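Side-chain contacts in formate dehydrogenase (Pyrobaculum aerophilum, PDB 1QP8), which binds NADPH and probably reduces 2-oxoacids such as glyoxylate or hydroxypyruvate, as a member of the D-isomer specific 2-hydroxyacid dehydrogenase family: residues 215-220 against 236-241; 105-110 against 114-119; 279-284 against 290-295. All coordinates share one frame; numbering follows the deposited sequence.

Contact 1 (215-220 against 236-241); sequences LDRDGV and VWWGRN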
ATOM      1  N   LEU A 215       8.626 -12.749  17.714  1.00 59.94           N
ATOM      2  CA  LEU A 215       9.614 -11.715  17.967  1.00 59.94           C
ATOM      3  C   LEU A 215       9.823 -11.617  19.470  1.00 59.94           C
ATOM      4  O   LEU A 215       8.865 -11.665  20.238  1.00 59.94           O
ATOM      5  CB  LEU A 215       9.102 -10.374  17.467  1.00 55.34           C
ATOM      6  CG  LEU A 215       8.777 -10.227  15.986  1.00 55.34           C
ATOM      7  CD1 LEU A 215       7.559  -9.311  15.799  1.00 55.34           C
ATOM      8  CD2 LEU A 215       9.993  -9.671  15.272  1.00 55.34           C
ATOM      9  N   ASP A 216      11.071 -11.490  19.894  1.00 54.28           N
ATOM     10  CA  ASP A 216      11.353 -11.357  21.310  1.00 54.28           C
ATOM     11  C   ASP A 216      10.865  -9.967  21.687  1.00 54.28           C
ATOM     12  O   ASP A 216      11.464  -8.960  21.284  1.00 54.28           O
ATOM     13  CB  ASP A 216      12.863 -11.518  21.549  1.00 54.64           C
ATOM     14  CG  ASP A 216      13.314 -10.999  22.908  1.00 54.64           C
ATOM     15  OD1 ASP A 216      12.652 -11.262  23.938  1.00 54.64           O
ATOM     16  OD2 ASP A 216      14.366 -10.330  22.933  1.00 54.64           O
ATOM     17  N   ARG A 217       9.769  -9.920  22.443  1.00 50.26           N
ATOM     18  CA  ARG A 217       9.182  -8.654  22.855  1.00 50.26           C
ATOM     19  C   ARG A 217      10.207  -7.638  23.376  1.00 50.26           C
ATOM     20  O   ARG A 217      10.201  -6.474  22.968  1.00 50.26           O
ATOM     21  CB  ARG A 217       8.106  -8.887  23.904  1.00 48.54           C
ATOM     22  CG  ARG A 217       7.112  -7.760  23.924  1.00 48.54           C
ATOM     23  CD  ARG A 217       6.192  -7.797  25.120  1.00 48.54           C
ATOM     24  NE  ARG A 217       6.419  -6.621  25.952  1.00 48.54           N
ATOM     25  CZ  ARG A 217       5.454  -5.921  26.536  1.00 48.54           C
ATOM     26  NH1 ARG A 217       4.194  -6.282  26.376  1.00 48.54           N
ATOM     27  NH2 ARG A 217       5.746  -4.857  27.271  1.00 48.54           N
ATOM     28  N   ASP A 218      11.101  -8.069  24.257  1.00 53.02           N
ATOM     29  CA  ASP A 218      12.103  -7.158  24.789  1.00 53.02           C
ATOM     30  C   ASP A 218      13.014  -6.572  23.722  1.00 53.02           C
ATOM     31  O   ASP A 218      13.428  -5.416  23.817  1.00 53.02           O
ATOM     32  CB  ASP A 218      12.938  -7.861  25.850  1.00 65.51           C
ATOM     33  CG  ASP A 218      12.275  -7.846  27.204  1.00 65.51           C
ATOM     34  OD1 ASP A 218      11.076  -7.511  27.272  1.00 65.51           O
ATOM     35  OD2 ASP A 218      12.941  -8.174  28.205  1.00 65.51           O
ATOM     36  N   GLY A 219      13.324  -7.368  22.704  1.00 40.13           N
ATOM     37  CA  GLY A 219      14.203  -6.904  21.646  1.00 40.13           C
ATOM     38  C   GLY A 219      13.586  -5.772  20.870  1.00 40.13           C
ATOM     39  O   GLY A 219      14.237  -4.755  20.641  1.00 40.13           O
ATOM     40  N   VAL A 220      12.328  -5.950  20.474  1.00 47.22           N
ATOM     41  CA  VAL A 220      11.590  -4.938  19.715  1.00 47.22           C
ATOM     42  C   VAL A 220      11.607  -3.616  20.468  1.00 47.22           C
ATOM     43  O   VAL A 220      11.972  -2.565  19.935  1.00 47.22           O
ATOM     44  CB  VAL A 220      10.121  -5.325  19.551  1.00 41.50           C
ATOM     45  CG1 VAL A 220       9.490  -4.472  18.466  1.00 41.50           C
ATOM     46  CG2 VAL A 220       9.996  -6.817  19.259  1.00 41.50           C
ATOM     47  N   VAL A 236      -0.531  -7.649  15.274  1.00 42.02           N
ATOM     48  CA  VAL A 236      -0.590  -8.712  16.269  1.00 42.02           C
ATOM     49  C   VAL A 236       0.276  -8.401  17.475  1.00 42.02           C
ATOM     50  O   VAL A 236       1.335  -7.801  17.343  1.00 42.02           O
ATOM     51  CB  VAL A 236      -0.147 -10.032  15.673  1.00 52.26           C
ATOM     52  CG1 VAL A 236      -0.629 -11.179  16.554  1.00 52.26           C
ATOM     53  CG2 VAL A 236      -0.695 -10.154  14.281  1.00 52.26           C
ATOM     54  N   TRP A 237      -0.153  -8.824  18.656  1.00 33.60           N
ATOM     55  CA  TRP A 237       0.615  -8.483  19.835  1.00 33.60           C
ATOM     56  C   TRP A 237       0.820  -9.569  20.860  1.00 33.60           C
ATOM     57  O   TRP A 237       0.055 -10.533  20.913  1.00 33.60           O
ATOM     58  CB  TRP A 237      -0.040  -7.283  20.502  1.00 37.35           C
ATOM     59  CG  TRP A 237      -0.164  -6.161  19.569  1.00 37.35           C
ATOM     60  CD1 TRP A 237      -1.158  -5.953  18.645  1.00 37.35           C
ATOM     61  CD2 TRP A 237       0.813  -5.142  19.354  1.00 37.35           C
ATOM     62  NE1 TRP A 237      -0.847  -4.863  17.863  1.00 37.35           N
ATOM     63  CE2 TRP A 237       0.358  -4.349  18.275  1.00 37.35           C
ATOM     64  CE3 TRP A 237       2.033  -4.825  19.967  1.00 37.35           C
ATOM     65  CZ2 TRP A 237       1.084  -3.261  17.796  1.00 37.35           C
ATOM     66  CZ3 TRP A 237       2.751  -3.738  19.489  1.00 37.35           C
ATOM     67  CH2 TRP A 237       2.273  -2.971  18.413  1.00 37.35           C
ATOM     68  N   TRP A 238       1.855  -9.399  21.684  1.00 51.40           N
ATOM     69  CA  TRP A 238       2.158 -10.368  22.731  1.00 51.40           C
ATOM     70  C   TRP A 238       0.982 -10.461  23.681  1.00 51.40           C
ATOM     71  O   TRP A 238       0.685 -11.526  24.206  1.00 51.40           O
ATOM     72  CB  TRP A 238       3.421  -9.959  23.483  1.00 43.68           C
ATOM     73  CG  TRP A 238       4.601  -9.939  22.579  1.00 43.68           C
ATOM     74  CD1 TRP A 238       5.403 -10.991  22.250  1.00 43.68           C
ATOM     75  CD2 TRP A 238       5.053  -8.830  21.796  1.00 43.68           C
ATOM     76  NE1 TRP A 238       6.323 -10.611  21.307  1.00 43.68           N
ATOM     77  CE2 TRP A 238       6.131  -9.288  21.010  1.00 43.68           C
ATOM     78  CE3 TRP A 238       4.649  -7.493  21.680  1.00 43.68           C
ATOM     79  CZ2 TRP A 238       6.813  -8.457  20.115  1.00 43.68           C
ATOM     80  CZ3 TRP A 238       5.329  -6.660  20.787  1.00 43.68           C
ATOM     81  CH2 TRP A 238       6.399  -7.149  20.017  1.00 43.68           C
ATOM     82  N   GLY A 239       0.301  -9.341  23.889  1.00 44.74           N
ATOM     83  CA  GLY A 239      -0.850  -9.334  24.768  1.00 44.74           C
ATOM     84  C   GLY A 239      -1.968 -10.203  24.233  1.00 44.74           C
ATOM     85  O   GLY A 239      -2.952 -10.445  24.936  1.00 44.74           O
ATOM     86  N   ARG A 240      -1.830 -10.654  22.989  1.00 73.99           N
ATOM     87  CA  ARG A 240      -2.821 -11.524  22.369  1.00 73.99           C
ATOM     88  C   ARG A 240      -4.246 -11.206  22.789  1.00 73.99           C
ATOM     89  O   ARG A 240      -4.803 -11.891  23.646  1.00 73.99           O
ATOM     90  CB  ARG A 240      -2.527 -12.985  22.733  1.00 89.97           C
ATOM     91  CG  ARG A 240      -1.931 -13.799  21.615  1.00 89.97           C
ATOM     92  CD  ARG A 240      -1.770 -15.264  21.978  1.00 89.97           C
ATOM     93  NE  ARG A 240      -1.499 -16.052  20.776  1.00 89.97           N
ATOM     94  CZ  ARG A 240      -2.412 -16.341  19.849  1.00 89.97           C
ATOM     95  NH1 ARG A 240      -3.666 -15.920  19.989  1.00 89.97           N
ATOM     96  NH2 ARG A 240      -2.066 -17.028  18.767  1.00 89.97           N
ATOM     97  N   ASN A 241      -4.840 -10.175  22.208  1.00 56.83           N
ATOM     98  CA  ASN A 241      -6.217  -9.823  22.544  1.00 56.83           C
ATOM     99  C   ASN A 241      -6.415  -8.940  23.781  1.00 56.83           C
ATOM    100  O   ASN A 241      -7.484  -8.343  23.958  1.00 56.83           O
ATOM    101  CB  ASN A 241      -7.065 -11.087  22.680  1.00 80.92           C
ATOM    102  CG  ASN A 241      -8.326 -11.006  21.876  1.00 80.92           C
ATOM    103  OD1 ASN A 241      -9.164 -10.135  22.113  1.00 80.92           O
ATOM    104  ND2 ASN A 241      -8.469 -11.899  20.903  1.00 80.92           N
TER
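Two first torsions set Arg217 against Trp238: the indole CG is anti to its own carbonyl carbon (chi1 -62°), while Arg217 CG lies opposite the backbone N (chi1 -156°) and passes over a face of the ring. The contact belongs to the Rossmann-type coenzyme domain, where the start of helix 217-226 meets the loop after strand 231-234; Val236 in that loop touches NADPH. Arg217 CG makes a CH-pi contact above the six-membered ring, though its modelled closeness is doubtful. The aliphatic stem of an arginine suits a ring face, and its guanidinium continues to Asp246 and Glu248, salt-bridge partners outside the contact. Val220 CG2 approaches Trp238 CZ2 obliquely at 3.7 Å, and Leu215 CB lies 4.0 Å from the same CZ2. Phe249 also meets the indole, with the two ring planes about 25° apart. Asp216 is the N-cap, its carboxylate weakly accepting from Gly219 N. A leucine at Trp238 would probably leave Leu215 O without its donor and the stem of Arg217 without a flat surface to lie on. That donor is Trp238 NE1, which bonds Leu215 O at 3.0 Å with the oxygen near the ring plane.

Contact 2 (105-110 against 114-119); sequences GEKMKR and GRDVEI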
ATOM      1  N   GLY A 105       1.009  13.303   7.157  1.00 36.69           N
ATOM      2  CA  GLY A 105      -0.371  13.676   7.402  1.00 36.69           C
ATOM      3  C   GLY A 105      -0.464  14.413   8.724  1.00 36.69           C
ATOM      4  O   GLY A 105      -1.250  15.352   8.874  1.00 36.69           O
ATOM      5  N   GLU A 106       0.349  13.984   9.691  1.00 41.77           N
ATOM      6  CA  GLU A 106       0.369  14.615  11.002  1.00 41.77           C
ATOM      7  C   GLU A 106       0.927  16.015  10.870  1.00 41.77           C
ATOM      8  O   GLU A 106       0.333  16.978  11.357  1.00 41.77           O
ATOM      9  CB  GLU A 106       1.221  13.820  11.993  1.00 87.54           C
ATOM     10  CG  GLU A 106       0.623  12.489  12.405  1.00 87.54           C
ATOM     11  CD  GLU A 106      -0.861  12.592  12.701  1.00 87.54           C
ATOM     12  OE1 GLU A 106      -1.257  13.479  13.485  1.00 87.54           O
ATOM     13  OE2 GLU A 106      -1.638  11.783  12.149  1.00 87.54           O
ATOM     14  N   LYS A 107       2.064  16.137  10.193  1.00 42.40           N
ATOM     15  CA  LYS A 107       2.683  17.445  10.023  1.00 42.40           C
ATOM     16  C   LYS A 107       1.736  18.419   9.341  1.00 42.40           C
ATOM     17  O   LYS A 107       1.688  19.588   9.708  1.00 42.40           O
ATOM     18  CB  LYS A 107       3.982  17.311   9.244  1.00 40.43           C
ATOM     19  CG  LYS A 107       4.924  16.280   9.884  1.00 40.43           C
ATOM     20  CD  LYS A 107       6.236  16.130   9.128  1.00 40.43           C
ATOM     21  CE  LYS A 107       6.955  17.460   9.059  1.00 40.43           C
ATOM     22  NZ  LYS A 107       8.359  17.301   8.657  1.00 40.43           N
HETATM   23  N   MSE A 108       0.962  17.940   8.370  1.00 41.59           N
HETATM   24  CA  MSE A 108       0.021  18.813   7.678  1.00 41.59           C
HETATM   25  C   MSE A 108      -1.031  19.304   8.669  1.00 41.59           C
HETATM   26  O   MSE A 108      -1.352  20.499   8.723  1.00 41.59           O
HETATM   27  CB  MSE A 108      -0.669  18.071   6.531  1.00 80.45           C
HETATM   28  CG  MSE A 108       0.199  17.802   5.305  1.00 80.45           C
HETATM   29 SE   MSE A 108       0.675  19.280   4.364  1.00 80.45          SE
HETATM   30  CE  MSE A 108       2.435  19.321   4.755  1.00 80.45           C
ATOM     31  N   LYS A 109      -1.568  18.373   9.451  1.00 44.68           N
ATOM     32  CA  LYS A 109      -2.585  18.712  10.437  1.00 44.68           C
ATOM     33  C   LYS A 109      -2.123  19.769  11.423  1.00 44.68           C
ATOM     34  O   LYS A 109      -2.896  20.651  11.779  1.00 44.68           O
ATOM     35  CB  LYS A 109      -3.016  17.474  11.217  1.00 30.58           C
ATOM     36  CG  LYS A 109      -4.035  16.646  10.504  1.00 30.58           C
ATOM     37  CD  LYS A 109      -4.178  15.245  11.134  1.00 30.58           C
ATOM     38  N   ARG A 110      -0.866  19.688  11.859  1.00 52.79           N
ATOM     39  CA  ARG A 110      -0.370  20.647  12.839  1.00 52.79           C
ATOM     40  C   ARG A 110       0.105  21.963  12.237  1.00 52.79           C
ATOM     41  O   ARG A 110       0.559  22.851  12.957  1.00 52.79           O
ATOM     42  CB  ARG A 110       0.730  20.024  13.707  1.00 54.20           C
ATOM     43  CG  ARG A 110       2.094  20.071  13.107  1.00 54.20           C
ATOM     44  CD  ARG A 110       3.129  19.550  14.066  1.00 54.20           C
ATOM     45  NE  ARG A 110       3.142  18.094  14.110  1.00 54.20           N
ATOM     46  CZ  ARG A 110       4.240  17.356  13.951  1.00 54.20           C
ATOM     47  NH1 ARG A 110       5.413  17.950  13.737  1.00 54.20           N
ATOM     48  NH2 ARG A 110       4.169  16.024  14.009  1.00 54.20           N
ATOM     49  N   GLY A 114       6.547  21.753   5.858  1.00 69.38           N
ATOM     50  CA  GLY A 114       7.883  21.546   5.346  1.00 69.38           C
ATOM     51  C   GLY A 114       8.006  20.185   4.702  1.00 69.38           C
ATOM     52  O   GLY A 114       7.215  19.282   4.986  1.00 69.38           O
ATOM     53  N   ARG A 115       8.994  20.048   3.825  1.00 53.98           N
ATOM     54  CA  ARG A 115       9.257  18.798   3.132  1.00 53.98           C
ATOM     55  C   ARG A 115      10.629  18.345   3.593  1.00 53.98           C
ATOM     56  O   ARG A 115      11.491  18.007   2.785  1.00 53.98           O
ATOM     57  CB  ARG A 115       9.261  19.005   1.611  1.00 46.00           C
ATOM     58  CG  ARG A 115       7.982  19.622   1.059  1.00 46.00           C
ATOM     59  CD  ARG A 115       7.920  19.528  -0.464  1.00 46.00           C
ATOM     60  NE  ARG A 115       7.725  20.845  -1.060  1.00 46.00           N
ATOM     61  CZ  ARG A 115       7.027  21.084  -2.166  1.00 46.00           C
ATOM     62  NH1 ARG A 115       6.446  20.090  -2.818  1.00 46.00           N
ATOM     63  NH2 ARG A 115       6.886  22.328  -2.606  1.00 46.00           N
ATOM     64  N   ASP A 116      10.824  18.344   4.904  1.00 41.05           N
ATOM     65  CA  ASP A 116      12.101  17.952   5.489  1.00 41.05           C
ATOM     66  C   ASP A 116      12.346  16.462   5.579  1.00 41.05           C
ATOM     67  O   ASP A 116      13.469  16.046   5.835  1.00 41.05           O
ATOM     68  CB  ASP A 116      12.220  18.518   6.894  1.00 51.03           C
ATOM     69  CG  ASP A 116      11.032  18.156   7.754  1.00 51.03           C
ATOM     70  OD1 ASP A 116       9.967  18.806   7.589  1.00 51.03           O
ATOM     71  OD2 ASP A 116      11.165  17.218   8.572  1.00 51.03           O
ATOM     72  N   VAL A 117      11.307  15.656   5.405  1.00 40.52           N
ATOM     73  CA  VAL A 117      11.457  14.199   5.494  1.00 40.52           C
ATOM     74  C   VAL A 117      11.538  13.595   4.100  1.00 40.52           C
ATOM     75  O   VAL A 117      10.648  13.821   3.275  1.00 40.52           O
ATOM     76  CB  VAL A 117      10.240  13.528   6.184  1.00 58.76           C
ATOM     77  CG1 VAL A 117      10.503  12.045   6.365  1.00 58.76           C
ATOM     78  CG2 VAL A 117       9.951  14.185   7.510  1.00 58.76           C
ATOM     79  N   GLU A 118      12.585  12.828   3.820  1.00 59.96           N
ATOM     80  CA  GLU A 118      12.677  12.224   2.498  1.00 59.96           C
ATOM     81  C   GLU A 118      11.818  10.964   2.426  1.00 59.96           C
ATOM     82  O   GLU A 118      11.738  10.181   3.381  1.00 59.96           O
ATOM     83  CB  GLU A 118      14.125  11.897   2.122  1.00 92.64           C
ATOM     84  CG  GLU A 118      14.253  11.353   0.699  1.00 92.64           C
ATOM     85  CD  GLU A 118      15.640  11.525   0.104  1.00 92.64           C
ATOM     86  OE1 GLU A 118      16.623  11.028   0.698  1.00 92.64           O
ATOM     87  OE2 GLU A 118      15.744  12.157  -0.968  1.00 92.64           O
ATOM     88  N   ILE A 119      11.165  10.789   1.284  1.00 44.31           N
ATOM     89  CA  ILE A 119      10.294   9.651   1.055  1.00 44.31           C
ATOM     90  C   ILE A 119      11.047   8.480   0.448  1.00 44.31           C
ATOM     91  O   ILE A 119      11.556   8.564  -0.661  1.00 44.31           O
ATOM     92  CB  ILE A 119       9.135  10.093   0.173  1.00 55.20           C
ATOM     93  CG1 ILE A 119       8.362  11.170   0.938  1.00 55.20           C
ATOM     94  CG2 ILE A 119       8.254   8.912  -0.190  1.00 55.20           C
ATOM     95  CD1 ILE A 119       7.163  11.693   0.245  1.00 55.20           C
TER
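Lys107 NZ faces both carboxylate oxygens of Asp116, in a salt bridge that joins helix 101-109 to the loop following it. The modelled 2.4 Å from Lys107 NZ to Asp116 OD1 is too short to trust at this resolution; Asp116 OD2 lies 2.8 Å from the same NZ. A long, weak ion pair with Asp112, in the turn between the segments, adds a second negative charge. Lysine suits a place largely covered by its surroundings because its four-carbon chain can carry the charge outward: a bend at chi3 (59°) turns its end to the acid. Asp116 comes from the opposite direction, its CG set between the backbone N and the carbonyl carbon (chi1 53°). Beside the pair, Val117 CG2 is 3.7 Å from Lys107 NZ, so a branched apolar residue covers one flank of the ammonium, while Val117 O accepts from Tyr104 OH. The same loop reaches the second subunit, where Glu118 OE2 accepts from Glu268 N of that chain and selenomethionine Met108 packs on its Pro259. The chemistry of the contact implies a bend closed by opposite charges, beside a loop that reaches the second subunit; the aspartates probably stabilise the protonated lysine.

Contact 3 (279-284 against 290-295); sequences VRNLIT and RPRNIA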
ATOM      1  N   VAL A 279     -15.333 -25.641   6.417  1.00 42.33           N
ATOM      2  CA  VAL A 279     -16.397 -26.606   6.243  1.00 42.33           C
ATOM      3  C   VAL A 279     -16.113 -27.456   5.022  1.00 42.33           C
ATOM      4  O   VAL A 279     -16.481 -28.631   4.982  1.00 42.33           O
ATOM      5  CB  VAL A 279     -17.769 -25.922   6.096  1.00 40.72           C
ATOM      6  CG1 VAL A 279     -18.824 -26.949   5.753  1.00 40.72           C
ATOM      7  CG2 VAL A 279     -18.153 -25.244   7.390  1.00 40.72           C
ATOM      8  N   ARG A 280     -15.448 -26.881   4.026  1.00 40.96           N
ATOM      9  CA  ARG A 280     -15.144 -27.676   2.837  1.00 40.96           C
ATOM     10  C   ARG A 280     -14.061 -28.705   3.105  1.00 40.96           C
ATOM     11  O   ARG A 280     -14.118 -29.821   2.599  1.00 40.96           O
ATOM     12  CB  ARG A 280     -14.747 -26.785   1.663  1.00 84.40           C
ATOM     13  CG  ARG A 280     -15.851 -25.821   1.290  1.00 84.40           C
ATOM     14  CD  ARG A 280     -15.747 -25.300  -0.129  1.00 84.40           C
ATOM     15  NE  ARG A 280     -16.535 -24.079  -0.278  1.00 84.40           N
ATOM     16  CZ  ARG A 280     -16.109 -22.870   0.077  1.00 84.40           C
ATOM     17  NH1 ARG A 280     -14.894 -22.718   0.593  1.00 84.40           N
ATOM     18  NH2 ARG A 280     -16.905 -21.816  -0.062  1.00 84.40           N
ATOM     19  N   ASN A 281     -13.094 -28.345   3.936  1.00 45.60           N
ATOM     20  CA  ASN A 281     -11.997 -29.245   4.228  1.00 45.60           C
ATOM     21  C   ASN A 281     -12.455 -30.394   5.103  1.00 45.60           C
ATOM     22  O   ASN A 281     -11.984 -31.532   4.993  1.00 45.60           O
ATOM     23  CB  ASN A 281     -10.884 -28.481   4.927  1.00 37.21           C
ATOM     24  CG  ASN A 281      -9.578 -29.241   4.927  1.00 37.21           C
ATOM     25  OD1 ASN A 281      -9.092 -29.648   3.872  1.00 37.21           O
ATOM     26  ND2 ASN A 281      -9.002 -29.441   6.109  1.00 37.21           N
ATOM     27  N   LEU A 282     -13.389 -30.079   5.976  1.00 32.20           N
ATOM     28  CA  LEU A 282     -13.916 -31.046   6.904  1.00 32.20           C
ATOM     29  C   LEU A 282     -14.712 -32.094   6.140  1.00 32.20           C
ATOM     30  O   LEU A 282     -14.657 -33.288   6.446  1.00 32.20           O
ATOM     31  CB  LEU A 282     -14.782 -30.294   7.902  1.00 34.64           C
ATOM     32  CG  LEU A 282     -15.429 -30.967   9.091  1.00 34.64           C
ATOM     33  CD1 LEU A 282     -14.512 -32.011   9.622  1.00 34.64           C
ATOM     34  CD2 LEU A 282     -15.751 -29.896  10.148  1.00 34.64           C
ATOM     35  N   ILE A 283     -15.436 -31.643   5.123  1.00 43.54           N
ATOM     36  CA  ILE A 283     -16.254 -32.532   4.319  1.00 43.54           C
ATOM     37  C   ILE A 283     -15.408 -33.489   3.496  1.00 43.54           C
ATOM     38  O   ILE A 283     -15.780 -34.660   3.331  1.00 43.54           O
ATOM     39  CB  ILE A 283     -17.186 -31.728   3.399  1.00 43.02           C
ATOM     40  CG1 ILE A 283     -18.206 -30.983   4.256  1.00 43.02           C
ATOM     41  CG2 ILE A 283     -17.900 -32.644   2.435  1.00 43.02           C
ATOM     42  CD1 ILE A 283     -19.048 -30.017   3.488  1.00 43.02           C
ATOM     43  N   THR A 284     -14.277 -33.008   2.970  1.00 39.10           N
ATOM     44  CA  THR A 284     -13.429 -33.904   2.194  1.00 39.10           C
ATOM     45  C   THR A 284     -12.845 -34.928   3.152  1.00 39.10           C
ATOM     46  O   THR A 284     -12.553 -36.057   2.769  1.00 39.10           O
ATOM     47  CB  THR A 284     -12.284 -33.188   1.448  1.00 40.63           C
ATOM     48  OG1 THR A 284     -11.040 -33.800   1.811  1.00 40.63           O
ATOM     49  CG2 THR A 284     -12.270 -31.699   1.746  1.00 40.63           C
ATOM     50  N   ARG A 290      -8.173 -36.480   1.306  1.00 47.55           N
ATOM     51  CA  ARG A 290      -7.109 -35.899   2.112  1.00 47.55           C
ATOM     52  C   ARG A 290      -7.377 -34.436   2.443  1.00 47.55           C
ATOM     53  O   ARG A 290      -7.360 -33.584   1.565  1.00 47.55           O
ATOM     54  CB  ARG A 290      -5.776 -35.990   1.385  1.00 93.78           C
ATOM     55  CG  ARG A 290      -4.703 -35.123   2.021  1.00 93.78           C
ATOM     56  CD  ARG A 290      -3.332 -35.624   1.655  1.00 93.78           C
ATOM     57  NE  ARG A 290      -3.235 -37.052   1.920  1.00 93.78           N
ATOM     58  CZ  ARG A 290      -2.095 -37.714   2.014  1.00 93.78           C
ATOM     59  NH1 ARG A 290      -0.942 -37.075   1.869  1.00 93.78           N
ATOM     60  NH2 ARG A 290      -2.113 -39.015   2.254  1.00 93.78           N
ATOM     61  N   PRO A 291      -7.623 -34.126   3.717  1.00 42.98           N
ATOM     62  CA  PRO A 291      -7.892 -32.759   4.158  1.00 42.98           C
ATOM     63  C   PRO A 291      -6.626 -31.948   4.064  1.00 42.98           C
ATOM     64  O   PRO A 291      -5.543 -32.484   4.299  1.00 42.98           O
ATOM     65  CB  PRO A 291      -8.307 -32.941   5.605  1.00 35.19           C
ATOM     66  CG  PRO A 291      -8.886 -34.342   5.613  1.00 35.19           C
ATOM     67  CD  PRO A 291      -7.898 -35.083   4.792  1.00 35.19           C
ATOM     68  N   ARG A 292      -6.751 -30.665   3.732  1.00 41.04           N
ATOM     69  CA  ARG A 292      -5.589 -29.794   3.639  1.00 41.04           C
ATOM     70  C   ARG A 292      -5.168 -29.267   5.012  1.00 41.04           C
ATOM     71  O   ARG A 292      -5.936 -29.317   5.979  1.00 41.04           O
ATOM     72  CB  ARG A 292      -5.886 -28.620   2.710  1.00100.15           C
ATOM     73  CG  ARG A 292      -6.131 -29.046   1.285  1.00100.15           C
ATOM     74  CD  ARG A 292      -6.172 -27.854   0.347  1.00100.15           C
ATOM     75  NE  ARG A 292      -6.165 -28.279  -1.052  1.00100.15           N
ATOM     76  CZ  ARG A 292      -6.180 -27.451  -2.095  1.00100.15           C
ATOM     77  NH1 ARG A 292      -6.203 -26.135  -1.910  1.00100.15           N
ATOM     78  NH2 ARG A 292      -6.173 -27.943  -3.329  1.00100.15           N
ATOM     79  N   ASN A 293      -3.932 -28.791   5.101  1.00 35.01           N
ATOM     80  CA  ASN A 293      -3.434 -28.211   6.329  1.00 35.01           C
ATOM     81  C   ASN A 293      -3.355 -29.102   7.543  1.00 35.01           C
ATOM     82  O   ASN A 293      -3.595 -28.637   8.667  1.00 35.01           O
ATOM     83  CB  ASN A 293      -4.275 -27.001   6.665  1.00 46.90           C
ATOM     84  CG  ASN A 293      -4.208 -25.964   5.597  1.00 46.90           C
ATOM     85  OD1 ASN A 293      -3.146 -25.407   5.342  1.00 46.90           O
ATOM     86  ND2 ASN A 293      -5.326 -25.704   4.946  1.00 46.90           N
ATOM     87  N   ILE A 294      -3.027 -30.372   7.340  1.00 38.39           N
ATOM     88  CA  ILE A 294      -2.907 -31.278   8.475  1.00 38.39           C
ATOM     89  C   ILE A 294      -1.707 -30.791   9.290  1.00 38.39           C
ATOM     90  O   ILE A 294      -0.609 -30.610   8.760  1.00 38.39           O
ATOM     91  CB  ILE A 294      -2.631 -32.716   8.012  1.00 37.81           C
ATOM     92  CG1 ILE A 294      -3.793 -33.221   7.142  1.00 37.81           C
ATOM     93  CG2 ILE A 294      -2.361 -33.604   9.208  1.00 37.81           C
ATOM     94  CD1 ILE A 294      -5.068 -33.511   7.885  1.00 37.81           C
ATOM     95  N   ALA A 295      -1.910 -30.571  10.578  1.00 53.32           N
ATOM     96  CA  ALA A 295      -0.827 -30.106  11.429  1.00 53.32           C
ATOM     97  C   ALA A 295       0.166 -31.204  11.750  1.00 53.32           C
ATOM     98  O   ALA A 295      -0.198 -32.373  11.918  1.00 53.32           O
ATOM     99  CB  ALA A 295      -1.383 -29.551  12.717  1.00 35.92           C
TER
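Asn281 lays its carboxamide along the backbone of Pro291 and Arg292, bonding the peptide groups of the loop much as a neighbouring strand would. Asn281 OD1 accepts from Arg292 N at 2.6 Å. The donor sits in the carbonyl plane on a lone pair, and the N-H...O angle is 157°. Asn281 ND2 returns a weaker bond to Arg292 O at 3.1 Å, bent to 133°. Because CG is anti to the backbone N (chi1 -164°), the amide projects from helix 268-286 to the chain that runs past it. Asparagine suits this buried place: one short side chain supplies both an acceptor and a donor. Pro291 CB comes within 3.6 Å of Asn281 ND2, placing the rigid pyrrolidine beside the amide, while one turn further along Thr284 OG1 stays 3.7 Å from Arg290 O, a packing distance. Beyond Arg292 the loop makes backbone hydrogen bonds to Gly77 and Val75, by strand 75-76, and Asn281 ND2 also donates to Gln55 OE1. The chemistry implies an amide whose rotation is probably set by these partners, since turning it over would put ND2 against Arg292 N, two donors facing each other.

Overall arrangement
From the N terminus, the chain closes contact 2 first, a short turn after helix 101-109, on the way to strand 126-130. Contact 1 follows, spanning helix 217-226 and strand 231-234 of the Rossmann-type fold, and contact 3 comes last, folding the tail back on helix 268-286. The three loops run in series; none encloses or crosses another. Contacts 2 and 3 lie on opposite sides of the chain's centre, their centres 50 Å apart, and contact 1 is 29 Å from contact 2 and 31 Å from contact 3, centre to centre. Contact 2 faces the partner subunit, contact 1 joins elements near the NADPH pocket, and contact 3 leads the tail to strand 75-76.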